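Local structure of phosphoribosylformylglycinamidine synthase 2 (Thermus thermophilus, 3VIU) at residues Tyr483-Asn488 against Ala506-Ala511; Pro235-Leu240 against Trp327-Val332. The protein belongs to the PurM-like AIR synthase family, with two related halves, and holds adenosine-5'-diphosphate and a magnesium ion. All coordinates share one frame; numbering follows the deposited sequence.

In the fold
Contact 1 lies in the core and contact 2 at the surface, about 36 Å apart between centres and about 21 Å between nearest atoms, and they share no secondary-structure element. Contact 1 joins strand 479-488 to helix 495-515 within one beta-alpha-beta unit, in the second N-terminal-type AIR synthase domain. Contact 2 belongs to the first C-terminal-type domain, where helix 235-250 meets the turn leading from helix 317-326 into strand 331-338. Leucine packing dominates both. In contact 1, however, the buried leucine backs a carboxylate that binds adenosine-5'-diphosphate, whereas in contact 2 partly exposed leucines lie against one another and against backbone carbonyls.

Contact 1 (Tyr483-Asn488 against Ala506-Ala511); sequences YTDGLN and AGLKEA. With ADP (adenosine-5'-diphosphate), chain B.
L508 turns its side chain from the helix onto Y483, D485 and L487, the three alternate strand residues that point at it. All three contacts are van der Waals packing. Y483 stands obliquely across L508, its OH 3.9 Å from L508 CB; the apolar part is Y483 CE2, 4.3 Å from L508 CG. L487 and L508 lie alongside one another, running in opposite senses, and their CD2 methyls come within 3.9 Å. Between them L508 CD2 lies 3.7 Å from D485 OD1, backing the carboxylate with a methyl group.

The polar interaction is with adenosine-5'-diphosphate, whose N6 donates to D485 OD1 over 3.0 Å at a bent N-H...O angle of 145°. D485 OD2 comes within 2.7 Å of ligand N1, a close approach not assigned as a hydrogen bond; both nitrogens are met from outside the adenine plane. D485 CG, between backbone N and carbonyl carbon (chi1 64°), sets the carboxylate between L508 and the ligand. L487 CG adds a van der Waals contact, 3.8 Å from ligand N6.

The strand and helix run nearly antiparallel, at 166°, as successive members of the unit strand 479-488, helix 495-515, strand 519-525. V519 and V524 of the last strand flank the strand's side chains, V541 and V543 of strand 538-548 touch Y483, and helix 458-475 closes over L508 through A462 and over Y483 through L466.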
ATOM      1  N   TYR A 483      -6.444   5.414   6.065  1.00 11.94           N
ATOM      2  CA  TYR A 483      -5.499   4.440   5.566  1.00 13.21           C
ATOM      3  C   TYR A 483      -6.085   3.587   4.458  1.00 14.89           C
ATOM      4  O   TYR A 483      -7.271   3.660   4.161  1.00 16.37           O
ATOM      5  CB  TYR A 483      -4.991   3.542   6.693  1.00 10.91           C
ATOM      6  CG  TYR A 483      -5.977   2.513   7.175  1.00 11.15           C
ATOM      7  CD1 TYR A 483      -6.918   2.820   8.160  1.00  9.68           C
ATOM      8  CD2 TYR A 483      -5.964   1.222   6.649  1.00 12.56           C
ATOM      9  CE1 TYR A 483      -7.816   1.864   8.611  1.00 11.06           C
ATOM     10  CE2 TYR A 483      -6.857   0.259   7.092  1.00 12.36           C
ATOM     11  CZ  TYR A 483      -7.782   0.585   8.069  1.00 11.52           C
ATOM     12  OH  TYR A 483      -8.683  -0.365   8.472  1.00 12.24           O
ATOM     13  N   THR A 484      -5.219   2.792   3.846  1.00 16.00           N
ATOM     14  CA  THR A 484      -5.578   1.879   2.773  1.00 14.71           C
ATOM     15  C   THR A 484      -4.864   0.586   3.182  1.00 15.63           C
ATOM     16  O   THR A 484      -3.719   0.628   3.645  1.00 14.77           O
ATOM     17  CB  THR A 484      -5.035   2.395   1.416  1.00 14.90           C
ATOM     18  OG1 THR A 484      -5.485   1.544   0.354  1.00 15.49           O
ATOM     19  CG2 THR A 484      -3.508   2.430   1.432  1.00 13.69           C
ATOM     20  N   ASP A 485      -5.535  -0.555   3.047  1.00 14.62           N
ATOM     21  CA  ASP A 485      -4.917  -1.814   3.434  1.00 13.62           C
ATOM     22  C   ASP A 485      -4.881  -2.836   2.317  1.00 15.53           C
ATOM     23  O   ASP A 485      -5.918  -3.198   1.750  1.00 16.32           O
ATOM     24  CB  ASP A 485      -5.644  -2.423   4.632  1.00 12.61           C
ATOM     25  CG  ASP A 485      -7.076  -2.791   4.313  1.00 15.60           C
ATOM     26  OD1 ASP A 485      -7.463  -3.962   4.524  1.00 14.55           O
ATOM     27  OD2 ASP A 485      -7.821  -1.903   3.850  1.00 17.83           O
ATOM     28  N   GLY A 486      -3.675  -3.290   1.994  1.00 14.13           N
ATOM     29  CA  GLY A 486      -3.516  -4.297   0.973  1.00 10.43           C
ATOM     30  C   GLY A 486      -3.337  -5.613   1.700  1.00 12.62           C
ATOM     31  O   GLY A 486      -2.262  -5.898   2.214  1.00 10.42           O
ATOM     32  N   LEU A 487      -4.396  -6.413   1.770  1.00 13.60           N
ATOM     33  CA  LEU A 487      -4.308  -7.700   2.445  1.00 14.40           C
ATOM     34  C   LEU A 487      -3.767  -8.770   1.500  1.00 14.97           C
ATOM     35  O   LEU A 487      -4.178  -8.854   0.343  1.00 17.59           O
ATOM     36  CB  LEU A 487      -5.686  -8.122   2.964  1.00 14.18           C
ATOM     37  CG  LEU A 487      -6.429  -7.119   3.858  1.00 16.14           C
ATOM     38  CD1 LEU A 487      -7.705  -7.767   4.374  1.00 14.22           C
ATOM     39  CD2 LEU A 487      -5.545  -6.670   5.024  1.00 13.01           C
ATOM     40  N   ASN A 488      -2.837  -9.576   2.003  1.00 14.39           N
ATOM     41  CA  ASN A 488      -2.232 -10.674   1.246  1.00 11.46           C
ATOM     42  C   ASN A 488      -2.146 -11.858   2.201  1.00 11.49           C
ATOM     43  O   ASN A 488      -1.485 -11.780   3.233  1.00 13.13           O
ATOM     44  CB  ASN A 488      -0.833 -10.293   0.783  1.00  9.52           C
ATOM     45  CG  ASN A 488      -0.816  -9.002  -0.011  1.00 10.04           C
ATOM     46  OD1 ASN A 488      -0.990  -9.002  -1.223  1.00  7.66           O
ATOM     47  ND2 ASN A 488      -0.624  -7.890   0.682  1.00  9.05           N
ATOM     48  N   ALA A 506      -9.482  -8.235  12.098  1.00 12.69           N
ATOM     49  CA  ALA A 506      -9.823  -7.797  13.447  1.00 14.22           C
ATOM     50  C   ALA A 506      -8.710  -6.885  13.966  1.00 14.99           C
ATOM     51  O   ALA A 506      -8.968  -5.929  14.695  1.00 16.69           O
ATOM     52  CB  ALA A 506     -10.001  -9.003  14.378  1.00 12.39           C
ATOM     53  N   GLY A 507      -7.475  -7.181  13.582  1.00 14.20           N
ATOM     54  CA  GLY A 507      -6.360  -6.361  14.011  1.00 14.70           C
ATOM     55  C   GLY A 507      -6.495  -4.922  13.540  1.00 14.83           C
ATOM     56  O   GLY A 507      -6.327  -3.991  14.323  1.00 15.27           O
ATOM     57  N   LEU A 508      -6.791  -4.743  12.255  1.00 14.64           N
ATOM     58  CA  LEU A 508      -6.965  -3.414  11.671  1.00 13.99           C
ATOM     59  C   LEU A 508      -8.108  -2.654  12.349  1.00 15.82           C
ATOM     60  O   LEU A 508      -7.970  -1.486  12.715  1.00 14.49           O
ATOM     61  CB  LEU A 508      -7.243  -3.548  10.175  1.00 12.82           C
ATOM     62  CG  LEU A 508      -6.073  -3.410   9.185  1.00 14.56           C
ATOM     63  CD1 LEU A 508      -4.745  -3.734   9.845  1.00 13.08           C
ATOM     64  CD2 LEU A 508      -6.328  -4.312   7.991  1.00 11.50           C
ATOM     65  N   LYS A 509      -9.236  -3.333  12.513  1.00 15.67           N
ATOM     66  CA  LYS A 509     -10.402  -2.746  13.145  1.00 16.85           C
ATOM     67  C   LYS A 509     -10.020  -2.146  14.492  1.00 18.09           C
ATOM     68  O   LYS A 509     -10.292  -0.975  14.778  1.00 17.39           O
ATOM     69  CB  LYS A 509     -11.467  -3.824  13.349  1.00 18.80           C
ATOM     70  CG  LYS A 509     -12.641  -3.408  14.216  1.00 22.05           C
ATOM     71  CD  LYS A 509     -13.443  -4.626  14.643  1.00 26.59           C
ATOM     72  CE  LYS A 509     -14.683  -4.236  15.447  1.00 30.82           C
ATOM     73  NZ  LYS A 509     -14.384  -3.395  16.648  1.00 32.09           N
ATOM     74  N   GLU A 510      -9.368  -2.963  15.308  1.00 18.80           N
ATOM     75  CA  GLU A 510      -8.962  -2.550  16.639  1.00 19.95           C
ATOM     76  C   GLU A 510      -8.001  -1.367  16.646  1.00 18.62           C
ATOM     77  O   GLU A 510      -8.157  -0.454  17.450  1.00 18.67           O
ATOM     78  CB  GLU A 510      -8.357  -3.742  17.372  1.00 22.58           C
ATOM     79  CG  GLU A 510      -8.028  -3.484  18.822  1.00 32.02           C
ATOM     80  CD  GLU A 510      -7.825  -4.775  19.593  1.00 37.58           C
ATOM     81  OE1 GLU A 510      -7.373  -4.706  20.757  1.00 40.54           O
ATOM     82  OE2 GLU A 510      -8.126  -5.861  19.035  1.00 39.79           O
ATOM     83  N   ALA A 511      -7.017  -1.375  15.750  1.00 17.01           N
ATOM     84  CA  ALA A 511      -6.060  -0.275  15.679  1.00 17.14           C
ATOM     85  C   ALA A 511      -6.756   0.963  15.123  1.00 16.30           C
ATOM     86  O   ALA A 511      -6.526   2.083  15.577  1.00 15.31           O
ATOM     87  CB  ALA A 511      -4.883  -0.654  14.790  1.00 16.34           C
TER
HETATM   88  PB  ADP B 800      -9.763  -2.583  -8.999  1.00 74.65           P
HETATM   89  O1B ADP B 800     -10.022  -3.945  -9.544  1.00 75.79           O
HETATM   90  O2B ADP B 800      -8.221  -2.476  -8.549  1.00 74.08           O
HETATM   91  O3B ADP B 800     -10.108  -1.451 -10.201  1.00 74.54           O
HETATM   92  PA  ADP B 800     -11.190  -3.658  -6.937  1.00 68.93           P
HETATM   93  O1A ADP B 800     -12.440  -4.175  -7.558  1.00 68.84           O
HETATM   94  O2A ADP B 800     -10.042  -4.798  -7.047  1.00 68.99           O
HETATM   95  O3A ADP B 800     -10.723  -2.283  -7.704  1.00 71.48           O
HETATM   96  O5' ADP B 800     -11.391  -3.319  -5.351  1.00 64.03           O
HETATM   97  C5' ADP B 800     -12.779  -3.474  -4.996  1.00 57.25           C
HETATM   98  C4' ADP B 800     -13.316  -2.311  -4.112  1.00 52.52           C
HETATM   99  O4' ADP B 800     -13.361  -2.702  -2.702  1.00 50.76           O
HETATM  100  C3' ADP B 800     -12.457  -1.021  -4.158  1.00 50.00           C
HETATM  101  O3' ADP B 800     -13.304   0.126  -4.007  1.00 48.00           O
HETATM  102  C2' ADP B 800     -11.492  -1.202  -2.986  1.00 48.84           C
HETATM  103  O2' ADP B 800     -10.985   0.045  -2.503  1.00 46.83           O
HETATM  104  C1' ADP B 800     -12.337  -1.955  -1.956  1.00 49.10           C
HETATM  105  N9  ADP B 800     -11.517  -2.862  -1.141  1.00 48.44           N
HETATM  106  C8  ADP B 800     -11.015  -4.073  -1.530  1.00 47.66           C
HETATM  107  N7  ADP B 800     -10.335  -4.617  -0.562  1.00 47.23           N
HETATM  108  C5  ADP B 800     -10.352  -3.798   0.510  1.00 46.31           C
HETATM  109  C6  ADP B 800      -9.805  -3.846   1.819  1.00 45.84           C
HETATM  110  N6  ADP B 800      -9.054  -4.934   2.227  1.00 45.15           N
HETATM  111  N1  ADP B 800     -10.033  -2.810   2.656  1.00 45.24           N
HETATM  112  C2  ADP B 800     -10.758  -1.745   2.279  1.00 44.61           C
HETATM  113  N3  ADP B 800     -11.289  -1.662   1.058  1.00 44.46           N
HETATM  114  C4  ADP B 800     -11.114  -2.651   0.155  1.00 46.63           C

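Contact 2 (Pro235-Leu240 against Trp327-Val332); sequences PFLGKL and WGLDCV
This is a surface packing contact, in which L237 and L240 near the start of helix 235-250 rest against W327 and L329, in the turn that carries the chain from helix 317-326 into strand 331-338. It lies in the first C-terminal-type AIR synthase domain and brings together parts of the chain some 87 residues apart. The backbones come nearest at L240 and W327, whose CA atoms are 6.1 Å apart.

L329 bridges the two helix leucines. Its side chain points at the helix and divides its two methyls between them: L329 CD1 sits 3.8 Å from L240 CB and 3.4 Å from L240 O, while L329 CD2 reaches L237 CD1 at 3.5 Å. L237 leaves its helix pointing neither at the turn nor away from it. CG anti to the backbone N (chi1 169°) carries L237 CD1 out to L329, and the two side chains cross at an oblique angle. L240 also meets the turn's backbone, its CG lying 3.5 Å from W327 O.

The turn is shaped by a Schellman motif ending helix 317-326. G328 is its C-prime residue, with a positive phi of 66°, and L329 N bonds back to F324 O. The reversal that follows the helix thus presents L329 to helix 235-250, while F324 touches the same leucine from its own helix. The W327 indole lies over the next turn of helix 235-250, against E243 and A244, and its NE1 is hydrogen-bonded to E247 OE2.

Across L237, L240, W327 and L329 the contact is therefore one of methyl, methylene and methine groups against one another and against carbonyl oxygens. Its fit rests on shape rather than on directional bonds, and the polar tie through W327 to the same helix is made about two turns beyond L240, at E247.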
ATOM      1  N   PRO A 235       3.851   2.742 -20.825  1.00 24.32           N
ATOM      2  CA  PRO A 235       3.803   3.972 -20.022  1.00 23.71           C
ATOM      3  C   PRO A 235       3.785   5.250 -20.852  1.00 24.07           C
ATOM      4  O   PRO A 235       3.229   6.274 -20.440  1.00 24.18           O
ATOM      5  CB  PRO A 235       5.054   3.865 -19.165  1.00 24.44           C
ATOM      6  CG  PRO A 235       6.012   3.181 -20.095  1.00 24.25           C
ATOM      7  CD  PRO A 235       5.157   2.074 -20.681  1.00 22.68           C
ATOM      8  N   PHE A 236       4.399   5.188 -22.022  1.00 23.52           N
ATOM      9  CA  PHE A 236       4.436   6.339 -22.904  1.00 24.39           C
ATOM     10  C   PHE A 236       3.015   6.710 -23.307  1.00 23.60           C
ATOM     11  O   PHE A 236       2.655   7.889 -23.315  1.00 22.10           O
ATOM     12  CB  PHE A 236       5.318   6.012 -24.103  1.00 25.70           C
ATOM     13  CG  PHE A 236       6.735   5.706 -23.713  1.00 26.95           C
ATOM     14  CD1 PHE A 236       7.587   6.725 -23.303  1.00 25.16           C
ATOM     15  CD2 PHE A 236       7.188   4.389 -23.665  1.00 26.86           C
ATOM     16  CE1 PHE A 236       8.867   6.437 -22.844  1.00 27.91           C
ATOM     17  CE2 PHE A 236       8.468   4.090 -23.207  1.00 25.67           C
ATOM     18  CZ  PHE A 236       9.307   5.111 -22.794  1.00 27.09           C
ATOM     19  N   LEU A 237       2.210   5.696 -23.618  1.00 23.36           N
ATOM     20  CA  LEU A 237       0.812   5.901 -23.977  1.00 20.77           C
ATOM     21  C   LEU A 237       0.054   6.225 -22.694  1.00 20.95           C
ATOM     22  O   LEU A 237      -0.961   6.928 -22.710  1.00 20.26           O
ATOM     23  CB  LEU A 237       0.239   4.636 -24.614  1.00 21.98           C
ATOM     24  CG  LEU A 237      -1.278   4.597 -24.811  1.00 22.23           C
ATOM     25  CD1 LEU A 237      -1.726   5.768 -25.668  1.00 23.23           C
ATOM     26  CD2 LEU A 237      -1.666   3.270 -25.450  1.00 22.28           C
ATOM     27  N   GLY A 238       0.568   5.714 -21.579  1.00 20.03           N
ATOM     28  CA  GLY A 238      -0.059   5.958 -20.294  1.00 21.48           C
ATOM     29  C   GLY A 238      -0.065   7.434 -19.958  1.00 21.70           C
ATOM     30  O   GLY A 238      -1.056   7.957 -19.448  1.00 21.64           O
ATOM     31  N   LYS A 239       1.048   8.105 -20.248  1.00 23.46           N
ATOM     32  CA  LYS A 239       1.184   9.540 -19.994  1.00 22.23           C
ATOM     33  C   LYS A 239       0.105  10.298 -20.769  1.00 21.16           C
ATOM     34  O   LYS A 239      -0.565  11.178 -20.229  1.00 18.58           O
ATOM     35  CB  LYS A 239       2.576  10.013 -20.427  1.00 22.90           C
ATOM     36  CG  LYS A 239       2.817  11.516 -20.300  1.00 25.45           C
ATOM     37  CD  LYS A 239       2.863  11.983 -18.851  1.00 27.59           C
ATOM     38  CE  LYS A 239       3.043  13.503 -18.768  1.00 30.26           C
ATOM     39  NZ  LYS A 239       3.010  14.041 -17.372  1.00 31.33           N
ATOM     40  N   LEU A 240      -0.056   9.945 -22.040  1.00 21.72           N
ATOM     41  CA  LEU A 240      -1.059  10.580 -22.892  1.00 21.47           C
ATOM     42  C   LEU A 240      -2.460  10.330 -22.343  1.00 20.48           C
ATOM     43  O   LEU A 240      -3.291  11.240 -22.275  1.00 18.68           O
ATOM     44  CB  LEU A 240      -0.946  10.031 -24.321  1.00 20.49           C
ATOM     45  CG  LEU A 240      -0.124  10.841 -25.338  1.00 22.76           C
ATOM     46  CD1 LEU A 240       1.008  11.590 -24.653  1.00 19.14           C
ATOM     47  CD2 LEU A 240       0.403   9.904 -26.432  1.00 20.76           C
ATOM     48  N   TRP A 327      -4.490  15.673 -27.055  1.00 28.32           N
ATOM     49  CA  TRP A 327      -3.393  14.834 -26.578  1.00 27.38           C
ATOM     50  C   TRP A 327      -3.047  13.713 -27.560  1.00 27.09           C
ATOM     51  O   TRP A 327      -2.382  12.745 -27.206  1.00 26.09           O
ATOM     52  CB  TRP A 327      -3.718  14.259 -25.195  1.00 25.11           C
ATOM     53  CG  TRP A 327      -3.771  15.323 -24.146  1.00 24.76           C
ATOM     54  CD1 TRP A 327      -4.872  16.031 -23.744  1.00 23.34           C
ATOM     55  CD2 TRP A 327      -2.656  15.882 -23.439  1.00 23.41           C
ATOM     56  NE1 TRP A 327      -4.510  16.998 -22.839  1.00 20.88           N
ATOM     57  CE2 TRP A 327      -3.156  16.930 -22.632  1.00 22.53           C
ATOM     58  CE3 TRP A 327      -1.280  15.603 -23.412  1.00 24.06           C
ATOM     59  CZ2 TRP A 327      -2.326  17.705 -21.803  1.00 22.84           C
ATOM     60  CZ3 TRP A 327      -0.453  16.374 -22.589  1.00 22.28           C
ATOM     61  CH2 TRP A 327      -0.983  17.413 -21.796  1.00 21.76           C
ATOM     62  N   GLY A 328      -3.498  13.862 -28.802  1.00 27.12           N
ATOM     63  CA  GLY A 328      -3.211  12.870 -29.821  1.00 28.19           C
ATOM     64  C   GLY A 328      -3.841  11.508 -29.609  1.00 27.41           C
ATOM     65  O   GLY A 328      -3.324  10.507 -30.094  1.00 26.61           O
ATOM     66  N   LEU A 329      -4.960  11.463 -28.896  1.00 28.94           N
ATOM     67  CA  LEU A 329      -5.637  10.196 -28.636  1.00 31.45           C
ATOM     68  C   LEU A 329      -7.049  10.106 -29.217  1.00 33.12           C
ATOM     69  O   LEU A 329      -7.775  11.103 -29.291  1.00 33.30           O
ATOM     70  CB  LEU A 329      -5.707   9.936 -27.129  1.00 31.40           C
ATOM     71  CG  LEU A 329      -4.401   9.608 -26.406  1.00 30.93           C
ATOM     72  CD1 LEU A 329      -4.639   9.598 -24.902  1.00 29.29           C
ATOM     73  CD2 LEU A 329      -3.879   8.262 -26.892  1.00 30.24           C
ATOM     74  N   ASP A 330      -7.424   8.896 -29.627  1.00 34.83           N
ATOM     75  CA  ASP A 330      -8.749   8.640 -30.177  1.00 36.68           C
ATOM     76  C   ASP A 330      -9.678   8.339 -29.009  1.00 35.26           C
ATOM     77  O   ASP A 330      -9.302   7.633 -28.075  1.00 35.29           O
ATOM     78  CB  ASP A 330      -8.740   7.423 -31.108  1.00 41.79           C
ATOM     79  CG  ASP A 330      -7.621   7.469 -32.134  1.00 47.14           C
ATOM     80  OD1 ASP A 330      -7.532   8.474 -32.878  1.00 49.90           O
ATOM     81  OD2 ASP A 330      -6.834   6.494 -32.202  1.00 48.67           O
ATOM     82  N   CYS A 331     -10.887   8.879 -29.073  1.00 32.55           N
ATOM     83  CA  CYS A 331     -11.882   8.663 -28.037  1.00 29.21           C
ATOM     84  C   CYS A 331     -13.187   8.365 -28.769  1.00 27.66           C
ATOM     85  O   CYS A 331     -13.838   9.274 -29.278  1.00 27.09           O
ATOM     86  CB  CYS A 331     -12.017   9.919 -27.177  1.00 29.57           C
ATOM     87  SG  CYS A 331     -12.923   9.685 -25.625  1.00 27.96           S
ATOM     88  N   VAL A 332     -13.569   7.092 -28.816  1.00 25.61           N
ATOM     89  CA  VAL A 332     -14.772   6.691 -29.528  1.00 22.82           C
ATOM     90  C   VAL A 332     -15.877   6.031 -28.708  1.00 23.06           C
ATOM     91  O   VAL A 332     -15.614   5.280 -27.773  1.00 20.83           O
ATOM     92  CB  VAL A 332     -14.409   5.746 -30.692  1.00 23.86           C
ATOM     93  CG1 VAL A 332     -13.429   6.446 -31.634  1.00 23.32           C
ATOM     94  CG2 VAL A 332     -13.809   4.445 -30.155  1.00 18.38           C
TER